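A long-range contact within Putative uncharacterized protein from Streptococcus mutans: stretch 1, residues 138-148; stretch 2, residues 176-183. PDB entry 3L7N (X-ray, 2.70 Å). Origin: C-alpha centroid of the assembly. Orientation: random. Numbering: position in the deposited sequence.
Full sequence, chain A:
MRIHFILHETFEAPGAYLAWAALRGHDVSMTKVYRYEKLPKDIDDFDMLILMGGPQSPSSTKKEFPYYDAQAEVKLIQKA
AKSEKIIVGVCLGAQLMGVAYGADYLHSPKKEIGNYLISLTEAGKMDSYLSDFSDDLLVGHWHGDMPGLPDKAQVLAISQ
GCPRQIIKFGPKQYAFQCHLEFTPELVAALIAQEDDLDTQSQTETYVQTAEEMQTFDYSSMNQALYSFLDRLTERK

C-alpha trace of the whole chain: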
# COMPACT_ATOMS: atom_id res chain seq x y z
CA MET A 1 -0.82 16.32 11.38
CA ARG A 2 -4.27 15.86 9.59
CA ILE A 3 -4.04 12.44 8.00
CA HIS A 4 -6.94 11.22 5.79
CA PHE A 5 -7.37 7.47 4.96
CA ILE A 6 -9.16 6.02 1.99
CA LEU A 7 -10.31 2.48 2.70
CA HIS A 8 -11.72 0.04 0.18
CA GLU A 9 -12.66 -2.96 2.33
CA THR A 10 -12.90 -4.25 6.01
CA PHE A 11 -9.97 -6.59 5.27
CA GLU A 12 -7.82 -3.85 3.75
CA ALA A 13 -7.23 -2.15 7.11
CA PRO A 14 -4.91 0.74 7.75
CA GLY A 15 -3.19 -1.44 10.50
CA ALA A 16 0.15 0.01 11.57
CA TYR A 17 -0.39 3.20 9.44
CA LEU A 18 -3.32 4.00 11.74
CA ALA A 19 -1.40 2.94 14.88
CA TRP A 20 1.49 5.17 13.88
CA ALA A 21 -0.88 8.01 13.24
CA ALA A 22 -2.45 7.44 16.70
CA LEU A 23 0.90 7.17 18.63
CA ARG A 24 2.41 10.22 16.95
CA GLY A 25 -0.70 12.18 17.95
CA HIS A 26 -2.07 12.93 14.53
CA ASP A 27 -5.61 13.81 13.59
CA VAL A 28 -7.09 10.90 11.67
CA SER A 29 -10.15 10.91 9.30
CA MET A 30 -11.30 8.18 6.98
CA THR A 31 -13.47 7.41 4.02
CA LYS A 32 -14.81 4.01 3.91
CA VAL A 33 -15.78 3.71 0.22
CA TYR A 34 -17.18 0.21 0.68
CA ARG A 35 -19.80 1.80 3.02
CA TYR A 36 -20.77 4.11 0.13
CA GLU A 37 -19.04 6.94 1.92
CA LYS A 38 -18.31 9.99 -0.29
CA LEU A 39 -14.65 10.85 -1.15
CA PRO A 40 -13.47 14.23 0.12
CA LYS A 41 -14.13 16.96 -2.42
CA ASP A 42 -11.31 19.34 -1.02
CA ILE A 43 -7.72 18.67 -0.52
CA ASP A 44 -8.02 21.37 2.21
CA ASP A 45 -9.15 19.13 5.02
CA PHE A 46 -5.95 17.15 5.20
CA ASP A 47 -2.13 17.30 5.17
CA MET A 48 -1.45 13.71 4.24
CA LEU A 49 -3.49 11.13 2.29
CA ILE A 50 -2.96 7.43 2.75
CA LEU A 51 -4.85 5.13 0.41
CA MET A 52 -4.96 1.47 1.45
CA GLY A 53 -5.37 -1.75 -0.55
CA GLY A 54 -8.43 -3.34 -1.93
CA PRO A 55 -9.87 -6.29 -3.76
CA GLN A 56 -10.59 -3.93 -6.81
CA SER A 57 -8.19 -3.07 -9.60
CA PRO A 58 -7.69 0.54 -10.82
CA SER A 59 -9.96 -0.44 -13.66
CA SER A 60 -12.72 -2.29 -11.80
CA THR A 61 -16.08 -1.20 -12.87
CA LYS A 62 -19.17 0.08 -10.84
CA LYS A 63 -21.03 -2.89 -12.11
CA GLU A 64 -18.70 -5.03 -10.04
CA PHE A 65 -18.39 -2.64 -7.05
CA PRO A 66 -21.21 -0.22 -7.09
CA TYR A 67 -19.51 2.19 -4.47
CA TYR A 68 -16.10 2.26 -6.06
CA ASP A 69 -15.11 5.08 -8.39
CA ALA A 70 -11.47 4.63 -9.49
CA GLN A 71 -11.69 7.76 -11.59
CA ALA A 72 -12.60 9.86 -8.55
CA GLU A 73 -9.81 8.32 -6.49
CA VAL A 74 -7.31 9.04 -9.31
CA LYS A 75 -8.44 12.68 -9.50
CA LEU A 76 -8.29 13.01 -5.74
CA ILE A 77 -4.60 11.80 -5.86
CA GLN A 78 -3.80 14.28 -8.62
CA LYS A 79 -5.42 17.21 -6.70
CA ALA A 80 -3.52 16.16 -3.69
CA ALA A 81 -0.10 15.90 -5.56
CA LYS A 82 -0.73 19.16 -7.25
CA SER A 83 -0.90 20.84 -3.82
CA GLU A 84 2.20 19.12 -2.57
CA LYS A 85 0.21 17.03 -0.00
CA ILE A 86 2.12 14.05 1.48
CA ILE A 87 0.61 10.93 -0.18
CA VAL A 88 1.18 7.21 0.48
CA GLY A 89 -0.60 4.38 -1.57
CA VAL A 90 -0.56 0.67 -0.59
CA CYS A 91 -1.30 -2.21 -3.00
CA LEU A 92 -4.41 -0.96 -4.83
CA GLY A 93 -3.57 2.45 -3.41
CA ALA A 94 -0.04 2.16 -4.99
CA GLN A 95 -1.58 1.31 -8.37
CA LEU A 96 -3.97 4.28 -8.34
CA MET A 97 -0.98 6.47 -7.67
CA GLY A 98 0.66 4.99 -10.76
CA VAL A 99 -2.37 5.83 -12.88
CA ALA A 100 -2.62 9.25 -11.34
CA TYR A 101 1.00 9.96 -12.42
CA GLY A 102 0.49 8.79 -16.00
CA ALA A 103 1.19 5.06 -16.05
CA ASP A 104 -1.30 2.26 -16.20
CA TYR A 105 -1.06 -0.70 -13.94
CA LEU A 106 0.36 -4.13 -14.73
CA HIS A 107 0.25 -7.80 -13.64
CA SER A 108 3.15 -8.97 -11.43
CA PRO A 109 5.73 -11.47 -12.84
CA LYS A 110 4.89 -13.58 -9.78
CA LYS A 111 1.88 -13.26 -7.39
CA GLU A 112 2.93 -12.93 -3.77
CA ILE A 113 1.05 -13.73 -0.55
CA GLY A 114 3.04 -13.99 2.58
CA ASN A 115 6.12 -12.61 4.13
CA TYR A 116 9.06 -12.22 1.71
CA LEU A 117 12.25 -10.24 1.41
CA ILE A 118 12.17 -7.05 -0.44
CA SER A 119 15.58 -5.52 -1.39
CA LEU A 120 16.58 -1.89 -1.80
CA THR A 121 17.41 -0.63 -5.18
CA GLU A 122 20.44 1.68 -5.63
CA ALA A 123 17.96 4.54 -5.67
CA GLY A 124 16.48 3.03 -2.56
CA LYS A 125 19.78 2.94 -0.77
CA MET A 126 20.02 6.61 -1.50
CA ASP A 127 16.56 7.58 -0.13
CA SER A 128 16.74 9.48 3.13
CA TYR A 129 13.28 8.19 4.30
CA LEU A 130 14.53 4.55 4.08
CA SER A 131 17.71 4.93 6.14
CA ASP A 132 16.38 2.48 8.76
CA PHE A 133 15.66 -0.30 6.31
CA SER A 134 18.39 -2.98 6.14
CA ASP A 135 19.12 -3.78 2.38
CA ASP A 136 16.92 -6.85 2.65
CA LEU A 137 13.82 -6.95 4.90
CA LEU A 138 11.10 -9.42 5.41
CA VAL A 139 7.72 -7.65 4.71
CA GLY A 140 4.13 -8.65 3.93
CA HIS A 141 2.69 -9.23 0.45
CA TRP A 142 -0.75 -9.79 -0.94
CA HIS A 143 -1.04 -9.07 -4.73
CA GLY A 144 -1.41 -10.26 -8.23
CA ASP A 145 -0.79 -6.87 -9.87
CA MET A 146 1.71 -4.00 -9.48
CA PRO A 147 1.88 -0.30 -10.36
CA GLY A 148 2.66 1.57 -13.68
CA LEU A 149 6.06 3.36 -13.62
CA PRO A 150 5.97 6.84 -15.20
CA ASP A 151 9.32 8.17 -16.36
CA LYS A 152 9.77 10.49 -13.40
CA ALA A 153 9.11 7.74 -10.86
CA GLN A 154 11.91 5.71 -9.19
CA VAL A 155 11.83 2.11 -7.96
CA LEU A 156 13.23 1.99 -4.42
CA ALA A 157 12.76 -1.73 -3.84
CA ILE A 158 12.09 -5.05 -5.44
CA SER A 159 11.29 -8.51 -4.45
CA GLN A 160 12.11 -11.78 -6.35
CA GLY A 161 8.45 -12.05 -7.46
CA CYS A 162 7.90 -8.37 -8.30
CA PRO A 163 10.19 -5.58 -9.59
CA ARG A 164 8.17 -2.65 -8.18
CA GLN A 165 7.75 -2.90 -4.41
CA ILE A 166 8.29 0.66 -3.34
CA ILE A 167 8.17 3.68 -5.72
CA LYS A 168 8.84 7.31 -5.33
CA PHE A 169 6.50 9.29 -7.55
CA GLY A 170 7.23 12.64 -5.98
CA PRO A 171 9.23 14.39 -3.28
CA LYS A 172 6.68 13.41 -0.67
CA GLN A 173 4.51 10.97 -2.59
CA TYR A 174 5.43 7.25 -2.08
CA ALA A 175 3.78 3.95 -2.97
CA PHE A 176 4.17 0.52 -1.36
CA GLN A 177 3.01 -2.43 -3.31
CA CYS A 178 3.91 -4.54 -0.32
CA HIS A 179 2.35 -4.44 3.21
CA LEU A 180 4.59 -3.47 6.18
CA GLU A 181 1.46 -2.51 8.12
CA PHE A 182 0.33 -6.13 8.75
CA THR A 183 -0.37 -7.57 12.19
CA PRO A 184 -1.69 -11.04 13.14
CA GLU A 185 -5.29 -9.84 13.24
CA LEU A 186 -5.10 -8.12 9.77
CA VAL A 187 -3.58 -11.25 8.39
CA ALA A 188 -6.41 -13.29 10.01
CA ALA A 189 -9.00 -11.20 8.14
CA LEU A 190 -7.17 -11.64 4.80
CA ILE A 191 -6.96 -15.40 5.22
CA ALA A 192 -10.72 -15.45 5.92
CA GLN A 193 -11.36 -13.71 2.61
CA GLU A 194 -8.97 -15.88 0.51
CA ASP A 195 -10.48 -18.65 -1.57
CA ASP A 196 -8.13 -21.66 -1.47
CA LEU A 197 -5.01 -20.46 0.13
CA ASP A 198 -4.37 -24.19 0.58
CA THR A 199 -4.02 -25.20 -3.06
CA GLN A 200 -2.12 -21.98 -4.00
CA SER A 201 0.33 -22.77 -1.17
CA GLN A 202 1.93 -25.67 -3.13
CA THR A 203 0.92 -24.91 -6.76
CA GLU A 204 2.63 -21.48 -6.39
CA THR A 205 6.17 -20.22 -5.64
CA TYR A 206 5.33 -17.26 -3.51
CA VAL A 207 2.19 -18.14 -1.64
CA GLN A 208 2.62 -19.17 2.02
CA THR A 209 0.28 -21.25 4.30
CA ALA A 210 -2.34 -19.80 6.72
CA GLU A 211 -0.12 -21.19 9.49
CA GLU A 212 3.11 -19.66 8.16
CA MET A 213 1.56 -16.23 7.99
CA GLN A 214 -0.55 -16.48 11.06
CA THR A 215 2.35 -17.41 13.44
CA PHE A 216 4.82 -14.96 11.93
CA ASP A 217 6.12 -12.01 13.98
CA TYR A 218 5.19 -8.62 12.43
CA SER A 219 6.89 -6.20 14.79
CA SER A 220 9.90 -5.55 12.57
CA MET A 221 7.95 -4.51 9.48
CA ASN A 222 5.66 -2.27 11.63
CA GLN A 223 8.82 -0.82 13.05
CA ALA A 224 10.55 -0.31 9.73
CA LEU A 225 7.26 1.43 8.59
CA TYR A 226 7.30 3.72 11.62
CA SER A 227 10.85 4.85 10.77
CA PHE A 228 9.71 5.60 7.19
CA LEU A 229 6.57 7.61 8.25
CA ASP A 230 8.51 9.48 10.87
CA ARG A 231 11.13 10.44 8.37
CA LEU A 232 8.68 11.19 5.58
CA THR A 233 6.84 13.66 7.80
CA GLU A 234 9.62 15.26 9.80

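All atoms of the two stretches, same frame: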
# COMPACT_ATOMS: atom_id res chain seq x y z
N LEU A 138 12.28 -8.63 5.59
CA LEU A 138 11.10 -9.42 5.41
C LEU A 138 9.79 -8.54 5.66
O LEU A 138 9.66 -7.87 6.72
CB LEU A 138 11.15 -10.69 6.27
CG LEU A 138 10.87 -11.94 5.42
CD1 LEU A 138 12.11 -12.45 4.74
CD2 LEU A 138 10.34 -12.96 6.22
N VAL A 139 8.94 -8.43 4.63
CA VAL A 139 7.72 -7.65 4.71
C VAL A 139 6.57 -8.44 4.17
O VAL A 139 6.77 -9.53 3.55
CB VAL A 139 7.82 -6.25 3.92
CG1 VAL A 139 8.99 -5.42 4.43
CG2 VAL A 139 7.84 -6.46 2.40
N GLY A 140 5.34 -7.94 4.39
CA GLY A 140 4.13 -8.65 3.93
C GLY A 140 3.80 -8.42 2.45
O GLY A 140 4.19 -7.43 1.88
N HIS A 141 3.07 -9.35 1.85
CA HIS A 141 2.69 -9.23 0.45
C HIS A 141 1.36 -9.81 0.30
O HIS A 141 1.07 -10.84 0.92
CB HIS A 141 3.68 -10.02 -0.46
CG HIS A 141 5.06 -9.50 -0.42
ND1 HIS A 141 5.96 -9.88 0.55
CD2 HIS A 141 5.67 -8.55 -1.16
CE1 HIS A 141 7.07 -9.18 0.41
NE2 HIS A 141 6.92 -8.36 -0.62
N TRP A 142 0.53 -9.19 -0.55
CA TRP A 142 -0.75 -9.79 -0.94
C TRP A 142 -1.30 -9.29 -2.30
O TRP A 142 -2.38 -8.73 -2.34
CB TRP A 142 -1.80 -9.57 0.15
CG TRP A 142 -2.79 -10.66 0.22
CD1 TRP A 142 -3.76 -10.95 -0.71
CD2 TRP A 142 -2.93 -11.64 1.28
NE1 TRP A 142 -4.48 -12.08 -0.30
CE2 TRP A 142 -3.99 -12.51 0.91
CE3 TRP A 142 -2.27 -11.85 2.50
CZ2 TRP A 142 -4.43 -13.55 1.74
CZ3 TRP A 142 -2.67 -12.90 3.29
CH2 TRP A 142 -3.75 -13.74 2.91
N HIS A 143 -0.62 -9.61 -3.41
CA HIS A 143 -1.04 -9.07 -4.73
C HIS A 143 -0.92 -10.00 -5.87
O HIS A 143 -0.26 -11.00 -5.81
CB HIS A 143 -0.26 -7.85 -5.06
CG HIS A 143 1.17 -8.12 -5.31
ND1 HIS A 143 2.01 -8.63 -4.35
CD2 HIS A 143 1.92 -7.97 -6.42
CE1 HIS A 143 3.23 -8.74 -4.83
NE2 HIS A 143 3.21 -8.33 -6.09
N GLY A 144 -1.55 -9.60 -6.96
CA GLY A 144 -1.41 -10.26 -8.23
C GLY A 144 -0.96 -9.26 -9.26
O GLY A 144 -0.39 -9.65 -10.28
N ASP A 145 -1.17 -7.96 -8.96
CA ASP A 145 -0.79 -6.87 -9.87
C ASP A 145 0.29 -5.97 -9.23
O ASP A 145 0.76 -6.25 -8.13
CB ASP A 145 -1.99 -6.05 -10.23
CG ASP A 145 -2.91 -6.77 -11.14
OD1 ASP A 145 -2.54 -7.82 -11.67
OD2 ASP A 145 -4.04 -6.29 -11.33
N MET A 146 0.73 -4.96 -9.98
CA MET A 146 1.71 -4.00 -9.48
C MET A 146 1.55 -2.64 -10.22
O MET A 146 0.81 -2.53 -11.19
CB MET A 146 3.12 -4.54 -9.68
CG MET A 146 3.62 -4.48 -11.22
SD MET A 146 5.31 -5.15 -11.50
CE MET A 146 5.45 -4.83 -13.22
N PRO A 147 2.23 -1.60 -9.75
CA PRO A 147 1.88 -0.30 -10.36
C PRO A 147 2.66 0.05 -11.70
O PRO A 147 3.84 -0.34 -11.87
CB PRO A 147 2.21 0.70 -9.26
CG PRO A 147 3.06 -0.05 -8.25
CD PRO A 147 2.72 -1.46 -8.36
N GLY A 148 1.98 0.76 -12.62
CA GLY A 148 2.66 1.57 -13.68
C GLY A 148 3.85 2.38 -13.17
O GLY A 148 3.84 2.88 -12.06
N PHE A 176 3.68 1.83 -1.79
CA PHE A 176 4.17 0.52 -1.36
C PHE A 176 3.27 -0.50 -1.96
O PHE A 176 2.05 -0.50 -1.70
CB PHE A 176 4.12 0.40 0.17
CG PHE A 176 5.13 1.26 0.89
CD1 PHE A 176 6.23 0.71 1.48
CD2 PHE A 176 4.97 2.63 0.97
CE1 PHE A 176 7.21 1.55 2.19
CE2 PHE A 176 5.92 3.46 1.65
CZ PHE A 176 7.02 2.91 2.24
N GLN A 177 3.80 -1.34 -2.81
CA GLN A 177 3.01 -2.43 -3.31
C GLN A 177 2.86 -3.51 -2.21
O GLN A 177 1.84 -4.22 -2.13
CB GLN A 177 3.64 -3.01 -4.56
CG GLN A 177 2.92 -4.23 -5.14
CD GLN A 177 1.44 -4.00 -5.38
OE1 GLN A 177 0.58 -4.65 -4.74
NE2 GLN A 177 1.12 -3.11 -6.35
N CYS A 178 3.86 -3.57 -1.35
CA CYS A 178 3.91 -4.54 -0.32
C CYS A 178 3.24 -3.95 1.02
O CYS A 178 3.01 -2.67 1.15
CB CYS A 178 5.41 -4.91 -0.08
SG CYS A 178 6.49 -3.48 0.21
N HIS A 179 3.00 -4.83 2.00
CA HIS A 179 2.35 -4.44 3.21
C HIS A 179 3.32 -4.53 4.45
O HIS A 179 3.51 -5.59 4.98
CB HIS A 179 1.17 -5.37 3.44
CG HIS A 179 0.13 -5.30 2.37
ND1 HIS A 179 -0.94 -4.43 2.43
CD2 HIS A 179 -0.07 -6.05 1.26
CE1 HIS A 179 -1.73 -4.64 1.39
NE2 HIS A 179 -1.23 -5.61 0.66
N LEU A 180 3.84 -3.44 4.92
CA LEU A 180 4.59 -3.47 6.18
C LEU A 180 3.67 -3.26 7.38
O LEU A 180 4.13 -3.32 8.55
CB LEU A 180 5.64 -2.39 6.19
CG LEU A 180 6.83 -2.61 5.29
CD1 LEU A 180 6.44 -2.63 3.81
CD2 LEU A 180 7.90 -1.53 5.58
N GLU A 181 2.40 -2.98 7.11
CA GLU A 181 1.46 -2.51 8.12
C GLU A 181 0.73 -3.71 8.78
O GLU A 181 -0.13 -3.52 9.69
CB GLU A 181 0.40 -1.56 7.46
CG GLU A 181 -0.79 -2.30 6.79
CD GLU A 181 -0.54 -2.67 5.36
OE1 GLU A 181 0.55 -2.35 4.79
OE2 GLU A 181 -1.44 -3.29 4.77
N PHE A 182 1.02 -4.93 8.29
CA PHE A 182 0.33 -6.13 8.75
C PHE A 182 0.51 -6.37 10.29
O PHE A 182 1.50 -5.87 10.93
CB PHE A 182 0.81 -7.35 7.98
CG PHE A 182 0.15 -7.52 6.64
CD1 PHE A 182 -0.90 -6.68 6.24
CD2 PHE A 182 0.56 -8.60 5.77
CE1 PHE A 182 -1.56 -6.87 4.98
CE2 PHE A 182 -0.06 -8.81 4.51
CZ PHE A 182 -1.14 -7.95 4.09
N THR A 183 -0.44 -7.10 10.85
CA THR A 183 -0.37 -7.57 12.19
C THR A 183 -1.13 -8.91 12.17
O THR A 183 -1.88 -9.22 11.18
CB THR A 183 -1.14 -6.64 13.12
OG1 THR A 183 -2.54 -6.75 12.85
CG2 THR A 183 -0.71 -5.22 12.96
O HOH W 1 1.46 -6.77 -1.91

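A short backbone pairing can fix the register of two distant chain segments, leaving side chains and a bridging water to fill the space around it. The contact between residues 138-148 and 176-183 of this streptococcal protein illustrates the principle. Its anchor is a single antiparallel bridge between Gly140 and His179, whose CA atoms lie 4.6 Å apart. The amide N of His179 donates to the O of Gly140 over 2.9 Å in a nearly straight bond; the return bond, from Gly140 N to His179 O at 3.0 Å, is bent and weak. The pairing goes no further as direct bonds, but a water extends it: it accepts from Trp142 N at 2.9 Å and donates to Gln177 O at 2.6 Å, joining two backbone groups that do not meet directly.

Glycine suits the centre of this bridge. A CB on Gly140 would point toward the other stretch and fall 2.6 Å from Phe182 CD2 and 2.7 Å from His179 O, so the absence of a side chain lets backbone and aromatic ring approach together. Phe182 CD2 lies 4.0 Å from Gly140 CA, and the same ring reaches the edge of the Trp142 indole, with Phe182 CE2 4.3 Å from Trp142 CE3.

The imidazole of His179 is held from within its own stretch. Its ND1 donates to Glu181 OE2 at 2.7 Å, while the ring edge adjoins the strand, with CD2 3.7 Å from Trp142 N. One polar side of the ring is thereby satisfied as another part packs against backbone.

Apolar packing flanks the bridge at Val139, a buried, branched residue that packs against both Cys178 and Leu180: its CG2 lies 3.8 Å from Cys178 CB, and its CG1 lies 3.6 Å from Leu180 CG. The small side chain of Cys178 also fits close to the strand, its CB 3.4 Å from Gly140 O and 3.8 Å from His141 NE2. His141 starts away from the other stretch, yet its ring end comes back near enough to make that last contact.

Gln177 spans the corner at Gly144, touching His143 before it and Met146 and Pro147 after it, and has more area covered by the opposing stretch than any other residue here. Its aliphatic portion lies over one face of the His143 ring, with CG 4.2 Å from the ring centroid in a CH-pi contact, and its long, flexible side chain extends toward Met146 and Pro147. Altogether the two stretches bury 517 Å², counting both sides, around one two-bond bridge.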